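Local coordinates for protein diphosphomevalonate decarboxylase, putative (Trypanosoma brucei, PDB 2HKE) that probably catalyses the ATP-dependent decarboxylation of (R)-5-diphosphomevalonate to isopentenyl diphosphate, a precursor for sterol and isoprenoid synthesis, at residues Cys5-Ala10 with Arg47-Val52. The protein carries 1 engineered substitution. Sequence-based numbering, arbitrary orientation.
Sequences CVTVEA and RSKTSV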
# COMPACT_ATOMS: atom_id res chain seq x y z
N CYS A 5 17.57 19.17 10.09
CA CYS A 5 17.07 17.87 10.58
C CYS A 5 15.64 17.83 10.13
O CYS A 5 14.89 18.76 10.42
CB CYS A 5 17.12 17.86 12.11
SG CYS A 5 16.08 16.59 12.93
N VAL A 6 15.24 16.79 9.40
CA VAL A 6 13.92 16.76 8.79
C VAL A 6 13.19 15.50 9.22
O VAL A 6 13.79 14.43 9.26
CB VAL A 6 14.03 16.79 7.24
CG1 VAL A 6 12.67 16.62 6.59
CG2 VAL A 6 14.72 18.09 6.78
N THR A 7 11.91 15.64 9.53
CA THR A 7 11.06 14.53 9.96
C THR A 7 9.79 14.50 9.13
O THR A 7 9.13 15.52 8.92
CB THR A 7 10.69 14.62 11.48
OG1 THR A 7 11.88 14.64 12.24
CG2 THR A 7 9.85 13.39 11.91
N VAL A 8 9.45 13.30 8.66
CA VAL A 8 8.31 13.10 7.75
C VAL A 8 7.56 11.88 8.21
O VAL A 8 8.17 10.92 8.67
CB VAL A 8 8.81 12.79 6.30
CG1 VAL A 8 7.67 12.36 5.40
CG2 VAL A 8 9.54 14.00 5.72
N GLU A 9 6.24 11.93 8.07
CA GLU A 9 5.42 10.76 8.21
C GLU A 9 4.80 10.45 6.85
O GLU A 9 4.37 11.35 6.13
CB GLU A 9 4.34 10.97 9.26
CG GLU A 9 4.91 10.89 10.71
CD GLU A 9 3.84 11.01 11.79
OE1 GLU A 9 2.73 11.52 11.48
OE2 GLU A 9 4.12 10.57 12.95
N ALA A 10 4.78 9.17 6.49
CA ALA A 10 4.10 8.74 5.28
C ALA A 10 3.11 7.61 5.56
O ALA A 10 3.37 6.71 6.38
CB ALA A 10 5.11 8.33 4.22
N ARG A 47 1.34 4.74 10.67
CA ARG A 47 2.17 5.41 9.68
C ARG A 47 3.64 5.04 9.89
O ARG A 47 4.01 4.48 10.94
CB ARG A 47 1.97 6.93 9.75
CG ARG A 47 2.65 7.64 10.93
CD ARG A 47 2.11 7.24 12.30
NE ARG A 47 2.93 7.77 13.41
CZ ARG A 47 4.07 7.25 13.89
NH1 ARG A 47 4.65 6.18 13.36
NH2 ARG A 47 4.68 7.85 14.91
N SER A 48 4.48 5.36 8.90
CA SER A 48 5.92 5.32 9.09
C SER A 48 6.42 6.74 9.30
O SER A 48 5.86 7.70 8.79
CB SER A 48 6.70 4.70 7.95
OG SER A 48 6.19 3.43 7.65
N LYS A 49 7.50 6.83 10.04
CA LYS A 49 8.10 8.10 10.37
C LYS A 49 9.60 7.94 10.18
O LYS A 49 10.18 6.94 10.61
CB LYS A 49 7.76 8.43 11.81
CG LYS A 49 8.40 9.69 12.35
CD LYS A 49 7.59 10.10 13.61
CE LYS A 49 8.27 11.07 14.46
NZ LYS A 49 7.50 11.21 15.76
N THR A 50 10.20 8.94 9.51
CA THR A 50 11.67 9.04 9.36
C THR A 50 12.16 10.43 9.72
O THR A 50 11.56 11.42 9.32
CB THR A 50 12.14 8.75 7.91
OG1 THR A 50 11.84 7.41 7.56
CG2 THR A 50 13.63 8.99 7.70
N SER A 51 13.28 10.46 10.42
CA SER A 51 14.02 11.66 10.72
C SER A 51 15.39 11.52 10.09
O SER A 51 16.02 10.46 10.14
CB SER A 51 14.15 11.87 12.25
OG SER A 51 12.92 12.33 12.81
N VAL A 52 15.87 12.58 9.46
CA VAL A 52 17.21 12.57 8.93
C VAL A 52 17.97 13.79 9.46
O VAL A 52 17.38 14.85 9.64
CB VAL A 52 17.23 12.51 7.37
CG1 VAL A 52 16.42 11.30 6.86
CG2 VAL A 52 16.70 13.82 6.75
O HOH W 1 5.12 12.14 15.41
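E9 gives up the most surface here, followed by V52 and T7, all in the antiparallel pairing of segments 5-10 and 47-52, which runs from V6-V52 to A10-S48. E9 CG stands beside the backbone N (chi1 -76°), and the extended chain carries the carboxylate across to R47, where E9 OE2 forms a salt bridge of 3.1 Å with R47 NE. The two groups cross obliquely, their planes 57° apart, so this is no flat, two-pronged pairing. R47 CG takes the crowded position between N and carbonyl carbon (chi1 76°), 3.7 Å from E9 CD, and a bend at chi2 then brings NE to the carboxylate. K49, fully extended, runs past on the same face; K49 NZ stays 4.4 Å from E9 OE2, and a water bridges the gap, donating to OE2 and accepting from NZ, which probably steadies both charges.

Further along that face, the hydroxyls T7 OG1 and S51 OG meet tip to tip at 2.6 Å, across a non-hydrogen-bonded pair. S51 OG also takes the backbone N of L377. On the other face V52 sets CG2 in the crowded position, 4.0 Å from V6 CB. Between the strands, V6 with V52, V8 with T50 and A10 with S48 each exchange two backbone hydrogen bonds, all close to straight.

Strand 5-15 is flanked here by strand 369-371 and strand 48-55 by strand 97-104, within the mixed sheet of the N-terminal, S5-type domain. The C-terminal loop of E375, S376 and L377 lies over T7 and K49, while V8, A10 and V52 pack against helix 114-130.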